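Local structure of uncharacterized protein (Acinetobacter baumannii, 4PUX) at residues Thr103-Gln106 with Leu107-Lys111; Tyr133-Leu136 with Asn137-Ala141. The protein is of unknown function but belongs to the DUF3237 family and folds as an antiparallel beta-barrel-like protein. All blocks are in the same frame, centred on the assembly; numbering follows the deposited sequence. Where two conformers were deposited one is given.

Contact 1: Thr103-Gln106 with Leu107-Lys111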
loop_
_atom_site.group_PDB
_atom_site.type_symbol
_atom_site.label_atom_id
_atom_site.label_comp_id
_atom_site.label_asym_id
_atom_site.label_seq_id
_atom_site.Cartn_x
_atom_site.Cartn_y
_atom_site.Cartn_z
ATOM N N THR A 103 2.053 -10.870 -17.887
ATOM C CA THR A 103 3.513 -10.743 -17.799
ATOM C C THR A 103 4.155 -12.123 -17.552
ATOM O O THR A 103 5.150 -12.483 -18.193
ATOM C CB THR A 103 3.915 -9.704 -16.728
ATOM O OG1 THR A 103 3.645 -8.383 -17.208
ATOM C CG2 THR A 103 5.380 -9.791 -16.368
ATOM N N LEU A 104 3.625 -12.871 -16.590
ATOM C CA LEU A 104 4.197 -14.189 -16.270
ATOM C C LEU A 104 4.012 -15.172 -17.435
ATOM O O LEU A 104 4.907 -15.980 -17.685
ATOM C CB LEU A 104 3.665 -14.738 -14.938
ATOM C CG LEU A 104 3.997 -13.839 -13.732
ATOM C CD1 LEU A 104 3.318 -14.380 -12.484
ATOM C CD2 LEU A 104 5.477 -13.720 -13.506
ATOM N N LYS A 105 2.873 -15.109 -18.139
ATOM C CA LYS A 105 2.666 -15.953 -19.355
ATOM C C LYS A 105 3.755 -15.668 -20.411
ATOM O O LYS A 105 4.380 -16.599 -20.990
ATOM C CB LYS A 105 1.282 -15.722 -19.972
ATOM C CG LYS A 105 1.047 -16.581 -21.229
ATOM C CD LYS A 105 -0.157 -16.195 -22.044
ATOM C CE LYS A 105 -0.170 -16.945 -23.380
ATOM N NZ LYS A 105 0.609 -16.239 -24.444
ATOM N N GLN A 106 3.953 -14.396 -20.695
ATOM C CA GLN A 106 4.982 -14.011 -21.661
ATOM C C GLN A 106 6.364 -14.509 -21.259
ATOM O O GLN A 106 7.111 -15.057 -22.094
ATOM C CB GLN A 106 4.983 -12.496 -21.858
ATOM C CG GLN A 106 3.746 -11.976 -22.624
ATOM C CD GLN A 106 3.671 -10.456 -22.643
ATOM O OE1 GLN A 106 3.731 -9.800 -21.595
ATOM N NE2 GLN A 106 3.541 -9.893 -23.826
ATOM N N LEU A 107 6.732 -14.322 -19.995
ATOM C CA LEU A 107 8.018 -14.801 -19.525
ATOM C C LEU A 107 8.178 -16.315 -19.646
ATOM O O LEU A 107 9.276 -16.798 -19.944
ATOM C CB LEU A 107 8.297 -14.320 -18.075
ATOM C CG LEU A 107 8.521 -12.799 -17.947
ATOM C CD1 LEU A 107 8.629 -12.418 -16.497
ATOM C CD2 LEU A 107 9.752 -12.355 -18.733
ATOM N N ALA A 108 7.098 -17.035 -19.402
ATOM C CA ALA A 108 7.068 -18.509 -19.478
ATOM C C ALA A 108 7.257 -19.035 -20.910
ATOM O O ALA A 108 7.620 -20.208 -21.122
ATOM C CB ALA A 108 5.760 -19.051 -18.844
ATOM N N GLN A 109 7.008 -18.161 -21.887
ATOM C CA GLN A 109 7.224 -18.451 -23.305
ATOM C C GLN A 109 8.517 -17.861 -23.870
ATOM O O GLN A 109 8.770 -17.972 -25.069
ATOM C CB GLN A 109 6.044 -17.954 -24.120
ATOM C CG GLN A 109 4.736 -18.568 -23.685
ATOM C CD GLN A 109 3.587 -18.133 -24.520
ATOM O OE1 GLN A 109 3.394 -16.932 -24.778
ATOM N NE2 GLN A 109 2.767 -19.112 -24.948
ATOM N N GLY A 110 9.315 -17.210 -23.032
ATOM C CA GLY A 110 10.584 -16.627 -23.499
ATOM C C GLY A 110 10.432 -15.317 -24.239
ATOM O O GLY A 110 11.330 -14.903 -24.980
ATOM N N LYS A 111 9.301 -14.656 -24.059
ATOM C CA LYS A 111 9.019 -13.413 -24.769
ATOM C C LYS A 111 9.416 -12.232 -23.886
ATOM O O LYS A 111 8.982 -12.138 -22.744
ATOM C CB LYS A 111 7.542 -13.358 -25.142
ATOM C CG LYS A 111 7.110 -14.456 -26.105
ATOM C CD LYS A 111 5.613 -14.411 -26.383
ATOM C CE LYS A 111 5.213 -15.481 -27.407
ATOM N NZ LYS A 111 3.731 -15.730 -27.437
#
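A Schellman motif closes helix 101-108 here: K111 N bonds back to Q106 O and G110 N to L107 O (3.1 Å), with G110, at positive phi, turning the chain out of the helix. K111 N lies 3.0 Å from Q106 O with an N-H...O angle of 160°. Q109 N is an additional donor to Q106 O, 3.1 Å away in a more bent bond; K111 N and Q109 N come from opposite faces of the carbonyl plane. Upstream the helix is regular, L107 N bonding to T103 O at 3.0 Å and A108 N to L104 O. On the outer surface a second acceptor is shared, though only in part: K111 NZ lies 2.9 Å from Q109 OE1, and in one of the two conformers modelled for K105, K105 NZ is also 2.9 Å from Q109 OE1, on the opposite face of the amide. With CG anti to its backbone N (chi1 180°), the K105 chain runs mostly across the helix axis, and the bend at chi4 (-87°) places NZ above the plane of the Q109 amide. In that conformer K105 NZ and K111 NZ are 4.4 Å apart, and the shared oxygen probably eases their repulsion. Toward the loop, T103 and L107 lie alongside each other and both touch V113, while T103 OG1 bonds to N117 N; the methyls T103 CG2 and L107 CD1 meet at 4.2 Å.

Contact 2: Tyr133-Leu136 with Asn137-Ala141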
loop_
_atom_site.group_PDB
_atom_site.type_symbol
_atom_site.label_atom_id
_atom_site.label_comp_id
_atom_site.label_asym_id
_atom_site.label_seq_id
_atom_site.Cartn_x
_atom_site.Cartn_y
_atom_site.Cartn_z
ATOM N N TYR A 133 -11.775 13.427 10.865
ATOM C CA TYR A 133 -11.306 12.252 10.147
ATOM C C TYR A 133 -11.674 10.930 10.781
ATOM O O TYR A 133 -11.369 9.861 10.204
ATOM C CB TYR A 133 -9.766 12.341 9.960
ATOM C CG TYR A 133 -9.332 13.646 9.287
ATOM C CD1 TYR A 133 -9.524 13.840 7.914
ATOM C CD2 TYR A 133 -8.818 14.702 10.032
ATOM C CE1 TYR A 133 -9.167 15.036 7.287
ATOM C CE2 TYR A 133 -8.441 15.917 9.399
ATOM C CZ TYR A 133 -8.615 16.061 8.032
ATOM O OH TYR A 133 -8.277 17.253 7.387
ATOM N N SER A 134 -12.459 10.971 11.869
ATOM C CA SER A 134 -12.755 9.737 12.611
ATOM C C SER A 134 -13.676 8.751 11.852
ATOM O O SER A 134 -13.723 7.559 12.194
ATOM C CB SER A 134 -13.308 10.043 14.003
ATOM O OG SER A 134 -14.514 10.733 13.919
ATOM N N TRP A 135 -14.363 9.217 10.815
ATOM C CA TRP A 135 -15.102 8.297 9.937
ATOM C C TRP A 135 -14.214 7.194 9.391
ATOM O O TRP A 135 -14.663 6.057 9.151
ATOM C CB TRP A 135 -15.809 9.057 8.787
ATOM C CG TRP A 135 -14.897 9.632 7.741
ATOM C CD1 TRP A 135 -14.097 10.748 7.859
ATOM C CD2 TRP A 135 -14.782 9.203 6.392
ATOM N NE1 TRP A 135 -13.440 10.996 6.669
ATOM C CE2 TRP A 135 -13.829 10.047 5.760
ATOM C CE3 TRP A 135 -15.340 8.147 5.662
ATOM C CZ2 TRP A 135 -13.481 9.910 4.411
ATOM C CZ3 TRP A 135 -15.006 8.013 4.323
ATOM C CH2 TRP A 135 -14.079 8.886 3.710
ATOM N N LEU A 136 -12.927 7.496 9.175
ATOM C CA LEU A 136 -12.001 6.504 8.669
ATOM C C LEU A 136 -11.702 5.352 9.629
ATOM O O LEU A 136 -11.298 4.271 9.173
ATOM C CB LEU A 136 -10.698 7.163 8.237
ATOM C CG LEU A 136 -10.774 8.184 7.092
ATOM C CD1 LEU A 136 -9.437 8.928 6.957
ATOM C CD2 LEU A 136 -11.144 7.447 5.825
ATOM N N ASN A 137 -11.994 5.555 10.929
ATOM C CA ASN A 137 -11.863 4.503 11.933
ATOM C C ASN A 137 -12.835 3.338 11.708
ATOM O O ASN A 137 -12.626 2.229 12.235
ATOM C CB ASN A 137 -12.146 5.040 13.342
ATOM C CG ASN A 137 -11.112 6.049 13.846
ATOM O OD1 ASN A 137 -9.952 6.098 13.411
ATOM N ND2 ASN A 137 -11.547 6.892 14.762
ATOM N N GLN A 138 -13.897 3.581 10.960
ATOM C CA GLN A 138 -14.969 2.590 10.793
ATOM C C GLN A 138 -15.449 2.413 9.359
ATOM O O GLN A 138 -16.600 2.027 9.118
ATOM C CB GLN A 138 -16.152 2.928 11.726
ATOM C CG GLN A 138 -16.740 4.333 11.475
ATOM C CD GLN A 138 -17.978 4.582 12.312
ATOM O OE1 GLN A 138 -18.077 4.087 13.431
ATOM N NE2 GLN A 138 -18.908 5.351 11.790
ATOM N N THR A 139 -14.522 2.636 8.423
ATOM C CA THR A 139 -14.780 2.525 6.984
ATOM C C THR A 139 -13.710 1.625 6.350
ATOM O O THR A 139 -12.529 1.761 6.659
ATOM C CB THR A 139 -14.743 3.931 6.340
ATOM O OG1 THR A 139 -15.692 4.780 6.994
ATOM C CG2 THR A 139 -15.061 3.877 4.854
ATOM N N VAL A 140 -14.146 0.640 5.548
ATOM C CA VAL A 140 -13.223 -0.231 4.842
ATOM C C VAL A 140 -12.615 0.550 3.653
ATOM O O VAL A 140 -13.291 1.364 3.025
ATOM C CB VAL A 140 -13.920 -1.575 4.386
ATOM C CG1 VAL A 140 -13.044 -2.405 3.500
ATOM C CG2 VAL A 140 -14.375 -2.348 5.615
ATOM N N ALA A 141 -11.330 0.320 3.367
ATOM C CA ALA A 141 -10.631 1.032 2.294
ATOM C C ALA A 141 -9.581 0.163 1.623
ATOM O O ALA A 141 -9.058 -0.768 2.228
ATOM C CB ALA A 141 -9.986 2.318 2.864
#
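S134 to N137 wind as a short 3-10 turn, and the chain then opens through Q138 and T139 into an extended run that enters strand 141-147 at A141. The i to i+3 bonds follow in order: L136 N to Y133 O, N137 N to S134 O at 2.9 Å, and Q138 N to W135 O at 3.2 Å. The last carbonyl has a second donor, since the hydroxyl of T139 gives its proton to W135 O, with OG1 2.7 Å from that oxygen. Q138 N and T139 OG1 approach W135 O from opposite faces of its carbonyl plane, so a side chain joins the backbone in closing the turn. OG1 of T139 is directed back at the turn by standing beside its own backbone N (chi1 -57°), and it also lies 3.6 Å from W135 CE3, oblique to the ring. This turn belongs to the connection between neighbouring antiparallel strands 118-127 and 141-147 of the barrel. The indole of W135 lies against L136, whose CD2 is 3.6 Å above one ring face and offset toward the rim; W135 and T139 both touch T158 of strand 151-159, whereas L136 packs on F126. N137, the last residue of the turn, lays its side chain against S134, with CB 3.2 Å from S134 O and ND2 3.7 Å from S134 CB. The amide oxygen N137 OD1 accepts from T128 N, tying the turn to the chain just beyond strand 118-127, and Y133 OH bonds to D85 OD1.

Overall arrangement
Contact 1 and contact 2 lie on opposite sides of the chain's centre, with their own centres about 41 Å apart and their nearest atoms about 24 Å apart, so they do not touch. Both belong to connections flanking strand 118-127: residues 103-111 precede it, in the link from strand 88-99, and residues 133-141 follow it, leading to strand 141-147. Contact 1 is the more peripheral, centred about 26 Å from the centre of the chain against about 16 Å for contact 2. In contact 2 the side chain of Y133 lies about 4 Å from a bound 1,2-ethanediol, probably from the crystallisation liquor.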